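Local coordinates for DUF5625 domain-containing protein (Sulfurospirillum deleyianum, PDB 3NKG) that is of unknown function but belongs to the clan of galactose-binding-like domains, so that binding of some ligand is conceivable yet unproven, at residues 11-16 with 149-154; 21-26 with 142-147; 94-99 with 155-160. All blocks are in the same frame, centred on the assembly; numbering follows the deposited sequence.

In the fold
From the N terminus the chain leaves strand 7-11 of one antiparallel sheet, and at contact 1 the connection 11-16 meets the far end of strand 143-151, closing a loop with 132 residues between its segments. Within that span contact 2 pairs strand 18-26 with the start of strand 143-151, on the second sheet. Contact 3 starts at 94-99, inside both loops, and ends at 155-160, beyond them, so it crosses contacts 1 and 2. Contacts 1 and 3 adjoin, their centres about 9 Å apart, whereas contacts 2 and 3 lie on opposite sides of the chain's centre. Together they tie the inter-sheet connection, the second sheet and the loop after strand 143-151.

Contact 1. Residues 11-16 with 149-154; sequences IDLSQA and IENIEA
Leu13 and Asn151 lie with their CA atoms 6.0 Å apart, and the backbones close to 4.4 Å between the CA atoms of Ala16 and Glu153, as the irregular segment 11-16 passes the end of strand 149-151. In this beta sandwich of two four-stranded antiparallel sheets, 11-16 is the connection from strand 7-11 of one sheet to strand 18-26 of the other. Asn151 is the main side chain of the contact. Its CG stands anti to the backbone N (chi1 176°), which directs the amide at the connection. ND2 donates to Gln15 O at 3.0 Å, with an N-H...O angle of 152°; the acceptor lies close to the amide plane, while the donor sits well above the plane of the Gln15 carbonyl. A second bond, from ND2 to Glu153 O at 2.7 Å, is tilted from the amide plane and stays within 149-154. One NH2 group thus joins the two segments and limits rotation of the amide. The other branch faces an apolar neighbour: Asn151 OD1 lies 3.4 Å from CD2 of Leu13, whose side chain crosses that of Asn151 at about a right angle. An alanine here would probably leave the carbonyls of Gln15 and Glu153 without their shared donor and open a gap against Leu13. Farther along, Ala16 CB lies 3.3 Å from Ile152 O and also neighbours Ala154 CB. Ile11 and Ile149 approach more loosely through their CG2 methyls and share Phe165 of strand 163-169 as a neighbour. The connection itself is shaped by an Asx turn: Asp12 OD1 accepts from Ser14 N at 2.9 Å, meeting it above the carboxylate plane, and takes Ser14 OG on its syn lone pair at 2.6 Å.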
loop_
_atom_site.group_PDB
_atom_site.type_symbol
_atom_site.label_atom_id
_atom_site.label_comp_id
_atom_site.label_asym_id
_atom_site.label_seq_id
_atom_site.Cartn_x
_atom_site.Cartn_y
_atom_site.Cartn_z
ATOM N N ILE A 11 -0.928 3.133 -9.647
ATOM C CA ILE A 11 0.261 2.368 -9.992
ATOM C C ILE A 11 -0.100 0.990 -10.562
ATOM O O ILE A 11 -1.222 0.497 -10.380
ATOM C CB ILE A 11 1.175 2.191 -8.792
ATOM C CG1 ILE A 11 0.459 1.396 -7.704
ATOM C CG2 ILE A 11 1.592 3.557 -8.256
ATOM C CD1 ILE A 11 1.374 1.046 -6.565
ATOM N N ASP A 12 0.879 0.380 -11.224
ATOM C CA ASP A 12 0.715 -0.880 -11.946
ATOM C C ASP A 12 1.585 -1.971 -11.325
ATOM O O ASP A 12 2.783 -2.028 -11.595
ATOM C CB ASP A 12 1.152 -0.671 -13.394
ATOM C CG ASP A 12 0.978 -1.931 -14.244
ATOM O OD1 ASP A 12 0.556 -2.979 -13.694
ATOM O OD2 ASP A 12 1.243 -1.866 -15.463
ATOM N N LEU A 13 0.982 -2.858 -10.526
ATOM C CA LEU A 13 1.747 -3.922 -9.867
ATOM C C LEU A 13 1.950 -5.159 -10.747
ATOM O O LEU A 13 2.570 -6.119 -10.306
ATOM C CB LEU A 13 1.046 -4.384 -8.584
ATOM C CG LEU A 13 0.738 -3.397 -7.463
ATOM C CD1 LEU A 13 0.258 -4.212 -6.276
ATOM C CD2 LEU A 13 1.967 -2.597 -7.090
ATOM N N SER A 14 1.428 -5.148 -11.973
ATOM C CA SER A 14 1.574 -6.320 -12.857
ATOM C C SER A 14 2.907 -6.303 -13.622
ATOM O O SER A 14 3.304 -7.309 -14.193
ATOM C CB SER A 14 0.401 -6.407 -13.844
ATOM O OG SER A 14 0.443 -5.318 -14.758
ATOM N N GLN A 15 3.602 -5.159 -13.628
ATOM C CA GLN A 15 4.868 -5.019 -14.367
ATOM C C GLN A 15 6.069 -4.691 -13.468
ATOM O O GLN A 15 6.054 -3.685 -12.768
ATOM C CB GLN A 15 4.746 -3.925 -15.440
ATOM C CG GLN A 15 3.775 -4.244 -16.569
ATOM C CD GLN A 15 4.266 -5.381 -17.456
ATOM O OE1 GLN A 15 5.335 -5.291 -18.062
ATOM N NE2 GLN A 15 3.488 -6.459 -17.532
ATOM N N ALA A 16 7.121 -5.510 -13.531
ATOM C CA ALA A 16 8.376 -5.230 -12.813
ATOM C C ALA A 16 8.963 -3.905 -13.274
ATOM O O ALA A 16 8.929 -3.600 -14.466
ATOM C CB ALA A 16 9.391 -6.381 -13.008
ATOM N N ILE A 149 7.487 6.384 -7.154
ATOM C CA ILE A 149 7.064 5.085 -6.641
ATOM C C ILE A 149 7.328 4.034 -7.710
ATOM O O ILE A 149 6.845 4.155 -8.832
ATOM C CB ILE A 149 5.569 5.046 -6.244
ATOM C CG1 ILE A 149 5.245 6.133 -5.218
ATOM C CG2 ILE A 149 5.211 3.632 -5.663
ATOM C CD1 ILE A 149 4.717 7.435 -5.820
ATOM N N GLU A 150 8.124 3.029 -7.354
ATOM C CA GLU A 150 8.515 1.985 -8.273
ATOM C C GLU A 150 8.066 0.634 -7.726
ATOM O O GLU A 150 8.350 0.282 -6.577
ATOM C CB GLU A 150 10.037 1.988 -8.487
ATOM C CG GLU A 150 10.552 0.749 -9.251
ATOM C CD GLU A 150 12.023 0.851 -9.716
ATOM O OE1 GLU A 150 12.725 1.815 -9.338
ATOM O OE2 GLU A 150 12.478 -0.043 -10.479
ATOM N N ASN A 151 7.328 -0.096 -8.554
ATOM C CA ASN A 151 6.961 -1.475 -8.267
ATOM C C ASN A 151 8.091 -2.392 -8.733
ATOM O O ASN A 151 8.410 -2.457 -9.927
ATOM C CB ASN A 151 5.641 -1.840 -8.961
ATOM C CG ASN A 151 5.277 -3.291 -8.777
ATOM O OD1 ASN A 151 5.068 -3.758 -7.647
ATOM N ND2 ASN A 151 5.218 -4.029 -9.886
ATOM N N ILE A 152 8.721 -3.093 -7.794
ATOM C CA ILE A 152 9.897 -3.905 -8.132
ATOM C C ILE A 152 9.561 -5.227 -8.860
ATOM O O ILE A 152 10.181 -5.559 -9.879
ATOM C CB ILE A 152 10.789 -4.180 -6.882
ATOM C CG1 ILE A 152 11.191 -2.858 -6.214
ATOM C CG2 ILE A 152 12.034 -4.986 -7.249
ATOM C CD1 ILE A 152 12.079 -1.977 -7.084
ATOM N N GLU A 153 8.588 -5.977 -8.349
ATOM C CA GLU A 153 8.263 -7.287 -8.936
ATOM C C GLU A 153 6.938 -7.305 -9.692
ATOM O O GLU A 153 6.003 -6.562 -9.360
ATOM C CB GLU A 153 8.191 -8.384 -7.864
ATOM C CG GLU A 153 9.469 -8.650 -7.094
ATOM C CD GLU A 153 9.293 -9.788 -6.078
ATOM O OE1 GLU A 153 8.331 -10.598 -6.221
ATOM O OE2 GLU A 153 10.120 -9.869 -5.141
ATOM N N ALA A 154 6.849 -8.212 -10.663
ATOM C CA ALA A 154 5.623 -8.423 -11.438
ATOM C C ALA A 154 4.671 -9.366 -10.693
ATOM O O ALA A 154 5.090 -10.441 -10.254
ATOM C CB ALA A 154 5.982 -9.027 -12.798
#

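Contact 2. Residues 21-26 with 142-147; sequences EKEVKI and KGKYIF
Val24 and Tyr145 form the middle hydrogen-bonded pair of an antiparallel beta ladder between strands 21-26 and 143-147, whose axes come within 4.5 Å at 157° between their directions. Strand 18-26 is an outer strand of one four-stranded sheet of a beta sandwich, consistent with the galactose-binding-like clan, and 143-151 is its neighbour.

Backbone bonds come in three reciprocal pairs, Lys22 with Phe147, Val24 with Tyr145 and Ile26 with Gly143; the shortest runs from Val24 N to Tyr145 O at 2.7 Å. CA-H...O contacts supplement these bonds, among them Glu23 CA to Tyr145 O at 3.2 Å. At the backbone angles of Gly143 (phi 156°) any side chain would collide with the carbonyl O of the residue before, which accounts for the glycine.

Apolar packing occupies the face carrying Val24, Ile26, Tyr145 and Phe147, which looks toward strands 163-169 and 132-140 of the other sheet. Val24 CG2, placed beside its own backbone N, meets Phe147 CD1 at 3.5 Å. Ile26 CG1 reaches Tyr145 CE1 at 3.4 Å, the two side chains crossing at about a right angle. The Tyr145 hydroxyl is hydrogen-bonded to the carbonyl O of Asp141.

The face of Glu23, Lys25, Lys144 and Ile146 is mostly charged. Glu23 OE2 and Lys144 NZ, 4.3 Å from each other, are too far apart for a salt bridge. Glu23 extends past Ile146, its CB 3.7 Å from Ile146 CD1.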
loop_
_atom_site.group_PDB
_atom_site.type_symbol
_atom_site.label_atom_id
_atom_site.label_comp_id
_atom_site.label_asym_id
_atom_site.label_seq_id
_atom_site.Cartn_x
_atom_site.Cartn_y
_atom_site.Cartn_z
ATOM N N GLU A 21 5.867 9.012 -11.059
ATOM C CA GLU A 21 6.444 10.148 -10.354
ATOM C C GLU A 21 5.421 11.287 -10.304
ATOM O O GLU A 21 4.903 11.695 -11.338
ATOM C CB GLU A 21 7.717 10.583 -11.086
ATOM C CG GLU A 21 8.636 11.500 -10.339
ATOM C CD GLU A 21 9.980 11.660 -11.045
ATOM O OE1 GLU A 21 10.740 10.668 -11.121
ATOM O OE2 GLU A 21 10.283 12.779 -11.515
ATOM N N LYS A 22 5.091 11.778 -9.116
ATOM C CA LYS A 22 4.209 12.942 -9.039
ATOM C C LYS A 22 4.635 13.976 -8.002
ATOM O O LYS A 22 5.222 13.637 -6.971
ATOM C CB LYS A 22 2.754 12.525 -8.823
ATOM C CG LYS A 22 2.140 11.907 -10.067
ATOM C CD LYS A 22 0.820 11.211 -9.782
ATOM C CE LYS A 22 0.403 10.346 -10.968
ATOM N NZ LYS A 22 -0.911 9.673 -10.758
ATOM N N GLU A 23 4.359 15.243 -8.298
ATOM C CA GLU A 23 4.580 16.300 -7.335
ATOM C C GLU A 23 3.447 16.261 -6.325
ATOM O O GLU A 23 2.292 16.037 -6.661
ATOM C CB GLU A 23 4.646 17.671 -8.000
ATOM C CG GLU A 23 4.844 18.796 -7.002
ATOM C CD GLU A 23 5.016 20.156 -7.673
ATOM O OE1 GLU A 23 5.552 20.208 -8.809
ATOM O OE2 GLU A 23 4.610 21.170 -7.058
ATOM N N VAL A 24 3.805 16.485 -5.078
ATOM C CA VAL A 24 2.897 16.315 -3.993
ATOM C C VAL A 24 3.040 17.513 -3.074
ATOM O O VAL A 24 4.151 17.855 -2.654
ATOM C CB VAL A 24 3.262 15.037 -3.203
ATOM C CG1 VAL A 24 2.588 15.055 -1.838
ATOM C CG2 VAL A 24 2.900 13.802 -4.020
ATOM N N LYS A 25 1.910 18.132 -2.749
ATOM C CA LYS A 25 1.910 19.288 -1.879
ATOM C C LYS A 25 1.385 18.921 -0.506
ATOM O O LYS A 25 0.254 18.480 -0.369
ATOM C CB LYS A 25 1.086 20.420 -2.497
ATOM C CG LYS A 25 1.155 21.738 -1.724
ATOM C CD LYS A 25 0.619 22.899 -2.559
ATOM C CE LYS A 25 0.682 24.226 -1.812
ATOM N NZ LYS A 25 0.164 25.361 -2.649
ATOM N N ILE A 26 2.225 19.093 0.508
ATOM C CA ILE A 26 1.827 18.918 1.896
ATOM C C ILE A 26 1.411 20.272 2.499
ATOM O O ILE A 26 2.238 21.189 2.598
ATOM C CB ILE A 26 2.977 18.313 2.725
ATOM C CG1 ILE A 26 3.458 16.989 2.097
ATOM C CG2 ILE A 26 2.557 18.133 4.174
ATOM C CD1 ILE A 26 2.403 15.855 2.070
ATOM N N LYS A 142 5.107 20.982 5.932
ATOM C CA LYS A 142 4.422 21.736 4.897
ATOM C C LYS A 142 5.421 22.070 3.807
ATOM O O LYS A 142 6.526 22.509 4.087
ATOM C CB LYS A 142 3.852 23.038 5.472
ATOM C CG LYS A 142 3.106 22.863 6.777
ATOM C CD LYS A 142 2.330 24.115 7.151
ATOM C CE LYS A 142 1.347 23.835 8.282
ATOM N NZ LYS A 142 0.261 24.864 8.353
ATOM N N GLY A 143 5.036 21.852 2.561
ATOM C CA GLY A 143 5.920 22.118 1.456
ATOM C C GLY A 143 5.566 21.316 0.231
ATOM O O GLY A 143 4.494 20.726 0.153
ATOM N N LYS A 144 6.496 21.286 -0.721
ATOM C CA LYS A 144 6.305 20.607 -1.988
ATOM C C LYS A 144 7.331 19.499 -2.122
ATOM O O LYS A 144 8.495 19.686 -1.761
ATOM C CB LYS A 144 6.477 21.590 -3.146
ATOM C CG LYS A 144 5.389 21.490 -4.213
ATOM C CD LYS A 144 4.670 22.829 -4.440
ATOM C CE LYS A 144 5.527 23.829 -5.224
ATOM N NZ LYS A 144 4.819 25.135 -5.456
ATOM N N TYR A 145 6.898 18.358 -2.663
ATOM C CA TYR A 145 7.744 17.169 -2.771
ATOM C C TYR A 145 7.549 16.459 -4.114
ATOM O O TYR A 145 6.488 16.567 -4.742
ATOM C CB TYR A 145 7.409 16.179 -1.635
ATOM C CG TYR A 145 7.583 16.767 -0.256
ATOM C CD1 TYR A 145 6.537 17.462 0.366
ATOM C CD2 TYR A 145 8.792 16.642 0.425
ATOM C CE1 TYR A 145 6.690 17.995 1.628
ATOM C CE2 TYR A 145 8.960 17.182 1.686
ATOM C CZ TYR A 145 7.903 17.859 2.283
ATOM O OH TYR A 145 8.068 18.419 3.525
ATOM N N ILE A 146 8.576 15.740 -4.553
ATOM C CA ILE A 146 8.421 14.789 -5.644
ATOM C C ILE A 146 8.452 13.376 -5.070
ATOM O O ILE A 146 9.446 12.958 -4.460
ATOM C CB ILE A 146 9.537 14.934 -6.678
ATOM C CG1 ILE A 146 9.560 16.382 -7.217
ATOM C CG2 ILE A 146 9.385 13.894 -7.797
ATOM C CD1 ILE A 146 8.222 16.855 -7.658
ATOM N N PHE A 147 7.358 12.643 -5.265
ATOM C CA PHE A 147 7.311 11.245 -4.891
ATOM C C PHE A 147 7.530 10.388 -6.125
ATOM O O PHE A 147 6.858 10.542 -7.135
ATOM C CB PHE A 147 5.953 10.920 -4.292
ATOM C CG PHE A 147 5.821 11.259 -2.835
ATOM C CD1 PHE A 147 5.810 12.584 -2.409
ATOM C CD2 PHE A 147 5.688 10.245 -1.885
ATOM C CE1 PHE A 147 5.681 12.903 -1.054
ATOM C CE2 PHE A 147 5.555 10.543 -0.543
ATOM C CZ PHE A 147 5.546 11.879 -0.119
#

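Contact 3. Residues 94-99 with 155-160; sequences DGTVVP and FSEMIG
Thr96 and Phe155 reach toward each other tip to tip, the Thr96 methyl CG2 coming to 3.3 Å from Phe155 CE1. That methyl is anti to the backbone N of Thr96, with OG1 on the other branch, so carbon rather than oxygen meets the ring. The Phe155 ring is the centre of the contact. Its CG lies beside its own backbone N and anti to the carbonyl carbon (chi1 -64°), and segment 94-99 meets its outer atoms from one side of the ring plane and, at Pro99, at the edge.

Val98 crosses the ring obliquely. Its CG2 sits over one face, 4.2 Å from the ring centroid and 24° off the normal, a CH-pi contact displaced toward the rim. The second methyl, CG1, lies on the same side but outside the rim, 3.9 Å from Phe155 CE2. Pro99 comes near the ring plane, with CD 4.1 Å from Phe155 CZ. Val97 adds only its backbone, its O being 3.3 Å from Phe155 CZ.

No hydrogen bond joins the two segments. Glu157 comes near Thr96 without bonding, its OE2 4.4 Å from Thr96 OG1. Phe155 directly precedes a short 3-10 segment, 156-158, and its O accepts from N of Met158, a selenomethionine, at 2.9 Å. Phe57 of helix 49-58 touches Thr96, Val98, Glu157 and Met158, adding an aromatic neighbour to both segments. An aromatic from the loop after strand 143-151 thus packs on the start of strand 98-107 and the loop leading into it, at one end of a beta sandwich.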
loop_
_atom_site.group_PDB
_atom_site.type_symbol
_atom_site.label_atom_id
_atom_site.label_comp_id
_atom_site.label_asym_id
_atom_site.label_seq_id
_atom_site.Cartn_x
_atom_site.Cartn_y
_atom_site.Cartn_z
ATOM N N ASP A 94 0.853 -13.501 6.289
ATOM C CA ASP A 94 1.419 -12.214 5.933
ATOM C C ASP A 94 1.008 -11.758 4.522
ATOM O O ASP A 94 1.215 -10.621 4.181
ATOM C CB ASP A 94 2.949 -12.219 6.070
ATOM C CG ASP A 94 3.411 -11.915 7.503
ATOM O OD1 ASP A 94 2.566 -11.540 8.358
ATOM O OD2 ASP A 94 4.624 -12.040 7.768
ATOM N N GLY A 95 0.432 -12.649 3.716
ATOM C CA GLY A 95 0.077 -12.310 2.353
ATOM C C GLY A 95 1.254 -12.311 1.385
ATOM O O GLY A 95 2.358 -12.739 1.718
ATOM N N THR A 96 1.017 -11.830 0.171
ATOM C CA THR A 96 2.069 -11.759 -0.826
ATOM C C THR A 96 2.924 -10.532 -0.580
ATOM O O THR A 96 2.416 -9.416 -0.485
ATOM C CB THR A 96 1.489 -11.699 -2.234
ATOM O OG1 THR A 96 0.809 -12.921 -2.496
ATOM C CG2 THR A 96 2.601 -11.510 -3.281
ATOM N N VAL A 97 4.228 -10.739 -0.436
ATOM C CA VAL A 97 5.104 -9.610 -0.148
ATOM C C VAL A 97 5.243 -8.821 -1.425
ATOM O O VAL A 97 5.520 -9.392 -2.462
ATOM C CB VAL A 97 6.496 -10.047 0.335
ATOM C CG1 VAL A 97 7.449 -8.849 0.327
ATOM C CG2 VAL A 97 6.410 -10.675 1.740
ATOM N N VAL A 98 5.036 -7.510 -1.353
ATOM C CA VAL A 98 5.177 -6.646 -2.533
ATOM C C VAL A 98 6.243 -5.557 -2.286
ATOM O O VAL A 98 6.015 -4.620 -1.523
ATOM C CB VAL A 98 3.833 -5.992 -2.911
ATOM C CG1 VAL A 98 4.000 -5.030 -4.118
ATOM C CG2 VAL A 98 2.784 -7.074 -3.216
ATOM N N PRO A 99 7.413 -5.706 -2.922
ATOM C CA PRO A 99 8.511 -4.742 -2.765
ATOM C C PRO A 99 8.172 -3.485 -3.514
ATOM O O PRO A 99 7.882 -3.553 -4.704
ATOM C CB PRO A 99 9.700 -5.419 -3.460
ATOM C CG PRO A 99 9.281 -6.866 -3.684
ATOM C CD PRO A 99 7.783 -6.858 -3.775
ATOM N N PHE A 155 3.404 -8.962 -10.547
ATOM C CA PHE A 155 2.370 -9.832 -9.964
ATOM C C PHE A 155 1.238 -10.076 -10.963
ATOM O O PHE A 155 0.457 -9.181 -11.272
ATOM C CB PHE A 155 1.860 -9.254 -8.626
ATOM C CG PHE A 155 2.930 -9.216 -7.585
ATOM C CD1 PHE A 155 3.231 -10.361 -6.831
ATOM C CD2 PHE A 155 3.696 -8.082 -7.418
ATOM C CE1 PHE A 155 4.256 -10.353 -5.898
ATOM C CE2 PHE A 155 4.744 -8.060 -6.479
ATOM C CZ PHE A 155 5.021 -9.186 -5.722
ATOM N N SER A 156 1.190 -11.286 -11.500
ATOM C CA SER A 156 0.237 -11.603 -12.549
ATOM C C SER A 156 -1.200 -11.521 -12.042
ATOM O O SER A 156 -2.101 -11.254 -12.824
ATOM C CB SER A 156 0.521 -12.991 -13.143
ATOM O OG SER A 156 0.251 -14.032 -12.215
ATOM N N GLU A 157 -1.405 -11.746 -10.741
ATOM C CA GLU A 157 -2.720 -11.524 -10.117
ATOM C C GLU A 157 -3.235 -10.085 -10.277
ATOM O O GLU A 157 -4.440 -9.835 -10.197
ATOM C CB GLU A 157 -2.681 -11.843 -8.620
ATOM C CG GLU A 157 -2.016 -13.151 -8.280
ATOM C CD GLU A 157 -0.561 -12.981 -7.830
ATOM O OE1 GLU A 157 0.284 -12.477 -8.610
ATOM O OE2 GLU A 157 -0.265 -13.387 -6.689
HETATM N N MSE A 158 -2.328 -9.140 -10.481
HETATM C CA MSE A 158 -2.706 -7.736 -10.517
HETATM C C MSE A 158 -2.905 -7.247 -11.941
HETATM O O MSE A 158 -3.137 -6.069 -12.173
HETATM C CB MSE A 158 -1.626 -6.910 -9.827
HETATM C CG MSE A 158 -1.498 -7.258 -8.350
HETATM SE SE MSE A 158 -3.105 -6.548 -7.465
HETATM C CE MSE A 158 -3.767 -8.106 -6.467
ATOM N N ILE A 159 -2.818 -8.150 -12.909
ATOM C CA ILE A 159 -3.022 -7.722 -14.284
ATOM C C ILE A 159 -4.446 -7.155 -14.447
ATOM O O ILE A 159 -5.417 -7.793 -14.051
ATOM C CB ILE A 159 -2.799 -8.887 -15.282
ATOM C CG1 ILE A 159 -1.325 -9.305 -15.308
ATOM C CG2 ILE A 159 -3.243 -8.482 -16.682
ATOM C CD1 ILE A 159 -1.089 -10.609 -16.157
ATOM N N GLY A 160 -4.561 -5.970 -15.034
ATOM C CA GLY A 160 -5.859 -5.349 -15.238
ATOM C C GLY A 160 -6.510 -4.785 -13.970
ATOM O O GLY A 160 -7.629 -4.270 -14.018
#